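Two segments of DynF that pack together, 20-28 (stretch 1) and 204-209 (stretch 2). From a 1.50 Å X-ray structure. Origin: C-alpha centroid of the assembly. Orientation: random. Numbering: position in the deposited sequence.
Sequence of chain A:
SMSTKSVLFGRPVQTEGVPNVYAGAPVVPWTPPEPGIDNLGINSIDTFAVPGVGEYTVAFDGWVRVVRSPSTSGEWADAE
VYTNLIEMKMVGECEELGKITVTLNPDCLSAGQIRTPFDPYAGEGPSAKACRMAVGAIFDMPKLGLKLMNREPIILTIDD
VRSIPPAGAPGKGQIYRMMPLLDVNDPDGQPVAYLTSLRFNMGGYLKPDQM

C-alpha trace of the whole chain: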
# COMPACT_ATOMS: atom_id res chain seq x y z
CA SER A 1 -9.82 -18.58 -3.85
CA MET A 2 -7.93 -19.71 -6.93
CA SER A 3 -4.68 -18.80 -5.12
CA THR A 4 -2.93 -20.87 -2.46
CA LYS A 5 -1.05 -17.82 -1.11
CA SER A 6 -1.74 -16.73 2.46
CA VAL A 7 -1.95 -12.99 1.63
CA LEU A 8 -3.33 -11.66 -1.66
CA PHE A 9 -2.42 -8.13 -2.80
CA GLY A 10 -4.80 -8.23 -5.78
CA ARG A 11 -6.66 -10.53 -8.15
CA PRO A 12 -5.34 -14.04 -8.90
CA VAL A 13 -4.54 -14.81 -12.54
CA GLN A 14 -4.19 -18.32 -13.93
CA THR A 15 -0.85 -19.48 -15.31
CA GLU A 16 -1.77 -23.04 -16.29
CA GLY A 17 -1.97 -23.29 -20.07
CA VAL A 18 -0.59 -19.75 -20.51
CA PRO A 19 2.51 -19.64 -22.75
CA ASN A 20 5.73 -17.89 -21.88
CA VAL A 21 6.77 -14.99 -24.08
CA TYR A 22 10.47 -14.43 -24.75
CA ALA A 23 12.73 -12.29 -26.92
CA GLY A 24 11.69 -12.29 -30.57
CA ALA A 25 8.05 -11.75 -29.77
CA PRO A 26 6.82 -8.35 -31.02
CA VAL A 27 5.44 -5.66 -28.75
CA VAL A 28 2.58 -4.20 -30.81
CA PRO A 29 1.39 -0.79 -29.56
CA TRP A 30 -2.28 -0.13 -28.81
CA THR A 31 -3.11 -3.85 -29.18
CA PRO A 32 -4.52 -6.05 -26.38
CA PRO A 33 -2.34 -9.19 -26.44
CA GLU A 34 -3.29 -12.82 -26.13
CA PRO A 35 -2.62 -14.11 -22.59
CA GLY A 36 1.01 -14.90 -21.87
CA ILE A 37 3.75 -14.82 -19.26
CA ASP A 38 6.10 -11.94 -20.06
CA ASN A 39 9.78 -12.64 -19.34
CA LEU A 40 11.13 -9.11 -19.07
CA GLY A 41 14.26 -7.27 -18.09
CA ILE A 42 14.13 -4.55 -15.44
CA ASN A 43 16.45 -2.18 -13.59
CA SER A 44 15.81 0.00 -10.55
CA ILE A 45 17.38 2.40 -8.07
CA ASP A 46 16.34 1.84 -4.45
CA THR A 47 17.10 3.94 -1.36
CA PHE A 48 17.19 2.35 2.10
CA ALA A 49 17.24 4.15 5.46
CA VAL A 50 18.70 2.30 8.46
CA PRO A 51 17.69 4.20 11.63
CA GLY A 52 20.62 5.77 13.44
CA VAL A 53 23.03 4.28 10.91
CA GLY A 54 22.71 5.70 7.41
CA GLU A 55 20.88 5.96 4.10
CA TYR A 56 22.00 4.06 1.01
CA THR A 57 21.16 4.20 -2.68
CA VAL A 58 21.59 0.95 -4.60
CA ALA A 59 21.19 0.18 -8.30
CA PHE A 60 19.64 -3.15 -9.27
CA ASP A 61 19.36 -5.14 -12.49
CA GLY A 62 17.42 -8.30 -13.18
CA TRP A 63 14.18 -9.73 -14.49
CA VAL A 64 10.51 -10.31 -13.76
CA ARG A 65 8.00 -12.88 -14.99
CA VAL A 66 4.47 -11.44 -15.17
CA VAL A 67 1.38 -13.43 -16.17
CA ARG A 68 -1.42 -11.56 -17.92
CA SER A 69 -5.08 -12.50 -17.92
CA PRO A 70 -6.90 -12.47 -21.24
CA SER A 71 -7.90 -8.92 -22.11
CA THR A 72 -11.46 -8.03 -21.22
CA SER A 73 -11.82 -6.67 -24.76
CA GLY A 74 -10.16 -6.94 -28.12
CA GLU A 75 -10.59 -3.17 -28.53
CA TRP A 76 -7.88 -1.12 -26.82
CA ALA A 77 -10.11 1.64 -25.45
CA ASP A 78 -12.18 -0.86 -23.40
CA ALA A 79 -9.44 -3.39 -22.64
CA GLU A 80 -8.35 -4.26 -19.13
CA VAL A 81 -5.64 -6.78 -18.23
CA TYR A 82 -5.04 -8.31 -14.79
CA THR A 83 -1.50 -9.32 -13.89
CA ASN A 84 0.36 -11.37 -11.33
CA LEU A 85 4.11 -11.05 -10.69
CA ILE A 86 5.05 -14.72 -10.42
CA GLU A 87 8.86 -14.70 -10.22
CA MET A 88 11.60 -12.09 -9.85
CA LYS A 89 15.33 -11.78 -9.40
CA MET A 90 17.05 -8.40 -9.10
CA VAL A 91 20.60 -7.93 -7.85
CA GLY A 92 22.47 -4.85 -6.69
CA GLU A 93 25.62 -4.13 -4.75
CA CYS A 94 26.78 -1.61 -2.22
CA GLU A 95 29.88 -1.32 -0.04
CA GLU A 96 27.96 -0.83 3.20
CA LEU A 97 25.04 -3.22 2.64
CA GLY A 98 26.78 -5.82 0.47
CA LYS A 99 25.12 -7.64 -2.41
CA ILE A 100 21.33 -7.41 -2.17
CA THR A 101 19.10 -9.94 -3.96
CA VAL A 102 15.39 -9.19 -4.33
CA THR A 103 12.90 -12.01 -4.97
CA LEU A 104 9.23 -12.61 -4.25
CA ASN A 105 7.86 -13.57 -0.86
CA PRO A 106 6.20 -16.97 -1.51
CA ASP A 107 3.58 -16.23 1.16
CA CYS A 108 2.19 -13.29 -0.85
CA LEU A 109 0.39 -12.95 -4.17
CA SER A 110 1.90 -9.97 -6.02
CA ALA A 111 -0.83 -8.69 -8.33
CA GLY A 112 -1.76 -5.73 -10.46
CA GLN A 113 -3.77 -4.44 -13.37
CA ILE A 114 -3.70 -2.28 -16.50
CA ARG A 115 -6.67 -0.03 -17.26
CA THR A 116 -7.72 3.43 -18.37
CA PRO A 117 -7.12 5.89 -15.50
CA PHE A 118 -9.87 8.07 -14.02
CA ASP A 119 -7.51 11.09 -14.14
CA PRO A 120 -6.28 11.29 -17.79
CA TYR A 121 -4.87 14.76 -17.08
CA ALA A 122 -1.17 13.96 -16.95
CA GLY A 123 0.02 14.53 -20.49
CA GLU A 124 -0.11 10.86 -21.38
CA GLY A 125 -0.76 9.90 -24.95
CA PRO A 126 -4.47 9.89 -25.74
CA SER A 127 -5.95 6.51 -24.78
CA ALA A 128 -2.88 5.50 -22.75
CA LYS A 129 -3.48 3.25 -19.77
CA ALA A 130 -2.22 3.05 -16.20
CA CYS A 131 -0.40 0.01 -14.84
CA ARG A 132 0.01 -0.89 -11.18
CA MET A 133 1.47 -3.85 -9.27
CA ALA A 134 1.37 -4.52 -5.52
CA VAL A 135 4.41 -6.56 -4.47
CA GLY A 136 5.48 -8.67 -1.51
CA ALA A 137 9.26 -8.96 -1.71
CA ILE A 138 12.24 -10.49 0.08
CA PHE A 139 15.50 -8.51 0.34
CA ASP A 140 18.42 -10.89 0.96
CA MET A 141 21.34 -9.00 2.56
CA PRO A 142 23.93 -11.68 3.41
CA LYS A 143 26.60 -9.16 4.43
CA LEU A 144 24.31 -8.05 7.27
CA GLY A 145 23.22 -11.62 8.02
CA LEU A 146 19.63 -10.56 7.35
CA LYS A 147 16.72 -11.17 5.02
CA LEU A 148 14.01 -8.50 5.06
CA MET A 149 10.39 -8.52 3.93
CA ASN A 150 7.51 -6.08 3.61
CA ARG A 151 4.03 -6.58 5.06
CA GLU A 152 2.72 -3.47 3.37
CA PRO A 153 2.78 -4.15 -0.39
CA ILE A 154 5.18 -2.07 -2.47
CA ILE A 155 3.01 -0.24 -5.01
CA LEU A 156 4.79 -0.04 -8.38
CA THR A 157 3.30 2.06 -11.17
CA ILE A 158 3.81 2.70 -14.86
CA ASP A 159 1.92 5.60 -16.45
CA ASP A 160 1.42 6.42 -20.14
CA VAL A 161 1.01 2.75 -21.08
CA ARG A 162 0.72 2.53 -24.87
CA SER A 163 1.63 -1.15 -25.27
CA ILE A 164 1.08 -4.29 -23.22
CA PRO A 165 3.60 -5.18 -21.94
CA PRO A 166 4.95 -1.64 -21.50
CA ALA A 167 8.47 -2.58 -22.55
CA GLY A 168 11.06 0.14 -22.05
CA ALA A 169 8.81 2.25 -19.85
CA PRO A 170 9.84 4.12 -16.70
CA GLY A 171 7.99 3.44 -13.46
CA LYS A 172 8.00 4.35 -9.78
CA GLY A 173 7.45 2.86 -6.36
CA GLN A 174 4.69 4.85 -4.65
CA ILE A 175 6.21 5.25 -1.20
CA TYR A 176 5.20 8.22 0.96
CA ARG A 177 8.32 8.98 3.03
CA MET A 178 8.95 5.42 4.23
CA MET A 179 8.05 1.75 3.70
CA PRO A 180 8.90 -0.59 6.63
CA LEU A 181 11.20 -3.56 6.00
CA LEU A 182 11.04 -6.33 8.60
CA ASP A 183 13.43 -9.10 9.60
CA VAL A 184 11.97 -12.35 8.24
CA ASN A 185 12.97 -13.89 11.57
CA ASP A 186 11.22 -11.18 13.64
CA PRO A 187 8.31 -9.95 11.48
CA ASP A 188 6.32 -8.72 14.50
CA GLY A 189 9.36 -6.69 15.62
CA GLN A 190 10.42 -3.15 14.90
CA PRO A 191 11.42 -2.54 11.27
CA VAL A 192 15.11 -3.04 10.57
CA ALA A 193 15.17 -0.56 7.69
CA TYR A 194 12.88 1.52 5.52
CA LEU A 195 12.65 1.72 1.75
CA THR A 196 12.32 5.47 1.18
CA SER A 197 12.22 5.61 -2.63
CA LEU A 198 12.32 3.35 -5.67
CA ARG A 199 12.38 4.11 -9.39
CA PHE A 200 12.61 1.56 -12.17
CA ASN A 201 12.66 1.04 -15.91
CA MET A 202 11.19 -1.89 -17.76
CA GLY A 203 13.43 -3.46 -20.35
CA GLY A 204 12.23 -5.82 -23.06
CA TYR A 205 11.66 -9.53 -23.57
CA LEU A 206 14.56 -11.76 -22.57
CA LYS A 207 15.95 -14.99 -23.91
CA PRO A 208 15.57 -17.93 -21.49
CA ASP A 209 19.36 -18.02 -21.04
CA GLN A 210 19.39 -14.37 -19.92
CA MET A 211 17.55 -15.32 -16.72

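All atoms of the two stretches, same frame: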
# COMPACT_ATOMS: atom_id res chain seq x y z
N ASN A 20 4.69 -18.88 -22.10
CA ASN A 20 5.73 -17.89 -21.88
C ASN A 20 6.02 -17.14 -23.16
O ASN A 20 5.95 -17.68 -24.27
CB ASN A 20 6.97 -18.60 -21.38
CG ASN A 20 6.92 -18.88 -19.90
OD1 ASN A 20 7.19 -18.00 -19.08
ND2 ASN A 20 6.48 -20.08 -19.54
N VAL A 21 6.37 -15.87 -22.99
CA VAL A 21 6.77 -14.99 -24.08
C VAL A 21 8.20 -14.56 -23.82
O VAL A 21 8.54 -14.09 -22.72
CB VAL A 21 5.84 -13.77 -24.19
CG1 VAL A 21 6.17 -12.97 -25.44
CG2 VAL A 21 4.38 -14.20 -24.20
N TYR A 22 9.05 -14.71 -24.84
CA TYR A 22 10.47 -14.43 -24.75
C TYR A 22 10.88 -13.51 -25.88
O TYR A 22 10.08 -13.15 -26.75
CB TYR A 22 11.28 -15.73 -24.89
CG TYR A 22 10.99 -16.74 -23.82
CD1 TYR A 22 11.46 -16.55 -22.53
CD2 TYR A 22 10.25 -17.86 -24.10
CE1 TYR A 22 11.20 -17.47 -21.54
CE2 TYR A 22 9.98 -18.80 -23.12
CZ TYR A 22 10.46 -18.59 -21.85
OH TYR A 22 10.19 -19.53 -20.87
N ALA A 23 12.16 -13.13 -25.87
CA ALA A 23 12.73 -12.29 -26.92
C ALA A 23 12.39 -12.84 -28.30
O ALA A 23 12.41 -14.05 -28.53
CB ALA A 23 14.25 -12.21 -26.76
N GLY A 24 12.11 -11.92 -29.23
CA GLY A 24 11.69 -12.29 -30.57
C GLY A 24 10.24 -11.92 -30.77
O GLY A 24 9.83 -11.50 -31.86
N ALA A 25 9.46 -12.07 -29.72
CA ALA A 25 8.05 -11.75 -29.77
C ALA A 25 7.86 -10.24 -29.93
O ALA A 25 8.49 -9.46 -29.20
CB ALA A 25 7.36 -12.23 -28.50
N PRO A 26 7.00 -9.79 -30.85
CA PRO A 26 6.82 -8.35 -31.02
C PRO A 26 6.02 -7.77 -29.87
O PRO A 26 5.23 -8.45 -29.21
CB PRO A 26 6.03 -8.26 -32.33
CG PRO A 26 5.17 -9.49 -32.30
CD PRO A 26 6.05 -10.57 -31.66
N VAL A 27 6.27 -6.49 -29.61
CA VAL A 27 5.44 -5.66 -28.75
C VAL A 27 4.69 -4.72 -29.68
O VAL A 27 5.29 -3.79 -30.25
CB VAL A 27 6.29 -4.88 -27.74
CG1 VAL A 27 5.42 -4.03 -26.84
CG2 VAL A 27 7.13 -5.85 -26.90
N VAL A 28 3.40 -4.97 -29.88
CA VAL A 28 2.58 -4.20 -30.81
C VAL A 28 1.86 -3.11 -30.02
O VAL A 28 1.05 -3.44 -29.14
CB VAL A 28 1.56 -5.12 -31.51
CG1 VAL A 28 0.81 -4.37 -32.60
CG2 VAL A 28 2.25 -6.36 -32.06
N GLY A 204 13.03 -5.10 -22.09
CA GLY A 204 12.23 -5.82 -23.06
C GLY A 204 12.23 -7.32 -22.80
O GLY A 204 12.68 -7.78 -21.74
N TYR A 205 11.70 -8.08 -23.74
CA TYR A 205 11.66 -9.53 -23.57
C TYR A 205 13.07 -10.10 -23.55
O TYR A 205 13.97 -9.64 -24.27
CB TYR A 205 10.87 -10.21 -24.69
CG TYR A 205 9.38 -10.06 -24.56
CD1 TYR A 205 8.70 -10.55 -23.46
CD2 TYR A 205 8.64 -9.47 -25.57
CE1 TYR A 205 7.32 -10.43 -23.35
CE2 TYR A 205 7.28 -9.34 -25.49
CZ TYR A 205 6.62 -9.82 -24.37
OH TYR A 205 5.26 -9.70 -24.31
N LEU A 206 13.28 -11.11 -22.71
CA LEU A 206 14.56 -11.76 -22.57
C LEU A 206 14.56 -13.14 -23.23
O LEU A 206 13.51 -13.76 -23.44
CB LEU A 206 14.89 -11.93 -21.09
CG LEU A 206 14.95 -10.60 -20.34
CD1 LEU A 206 15.06 -10.84 -18.84
CD2 LEU A 206 16.10 -9.76 -20.86
N LYS A 207 15.76 -13.60 -23.57
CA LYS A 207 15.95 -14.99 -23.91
C LYS A 207 15.95 -15.82 -22.63
O LYS A 207 16.36 -15.34 -21.57
CB LYS A 207 17.29 -15.18 -24.62
CG LYS A 207 17.42 -14.49 -25.96
CD LYS A 207 18.81 -14.70 -26.54
CE LYS A 207 18.90 -14.24 -27.99
NZ LYS A 207 18.41 -12.86 -28.21
N PRO A 208 15.51 -17.09 -22.69
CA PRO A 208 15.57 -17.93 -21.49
C PRO A 208 16.94 -17.95 -20.83
O PRO A 208 17.02 -17.96 -19.60
CB PRO A 208 15.13 -19.31 -22.00
CG PRO A 208 14.27 -19.01 -23.19
CD PRO A 208 14.85 -17.77 -23.82
N ASP A 209 18.02 -17.95 -21.62
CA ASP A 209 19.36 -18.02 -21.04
C ASP A 209 19.84 -16.69 -20.47
O ASP A 209 20.96 -16.63 -19.96
CB ASP A 209 20.37 -18.59 -22.05
CG ASP A 209 20.62 -17.67 -23.23
OD1 ASP A 209 20.10 -16.53 -23.24
OD2 ASP A 209 21.36 -18.08 -24.15
O HOH W 1 3.76 -9.16 -26.66

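The contact between the two stretches is small, burying 429 Å² in total, and it is built around Tyr205, which gives up more surface than any other residue in it. Its CA-to-CB bond points toward stretch 1, and chi1 of -76° (m) with chi2 of -61° lays the ring along the segment from Val21 to Val27. Val21, in the t rotamer, sets CG1 over one face of this ring, 3.7 Å from its centroid and 25° off the normal; CG1 comes within 3.4 Å of Tyr205 CZ, a close CH-pi contact. Val27, also t, brings CG2 to 3.8 Å from Tyr205 CE2, and Ala25 CB lies 4.2 Å from the same CE2. At Ala25 the backbone also comes near the ring, with Ala25 O 3.6 Å from Tyr205 CD2; the apolar side chains of Val21, Ala25 and Val27 suit a contact with an aromatic ring.

A turn in stretch 1, with a hydrogen bond from Ala25 N to Tyr22 O (3.2 Å), accompanies this path. Gly24 within it has phi/psi of 111/-36, where a CB would be jammed against the preceding carbonyl oxygen.

A single direct hydrogen bond joins the stretches, from Ala23 N to Leu206 O (2.9 Å, 165°). Leu206 contributes through its backbone: its CA-to-CB bond points away and no side-chain atom comes within 5.5 Å of stretch 1. The small Ala23 side chain fits beside Lys207, with CB 3.8 Å from Lys207 N.

The CA-to-CB bond of Tyr22 points away, yet its m rotamer (chi1 -62°, chi2 -73°) presents a ring face to Pro208. Pro208 CG sits 3.8 Å from the centroid of the Tyr22 ring, only 12° off the normal, the compact pyrrolidine ring providing a CH-pi partner.

At the far end of Tyr205, one water donates to both Tyr205 OH (2.8 Å from the water O) and Pro26 O (3.0 Å from the water O), linking the phenol to the backbone of stretch 1.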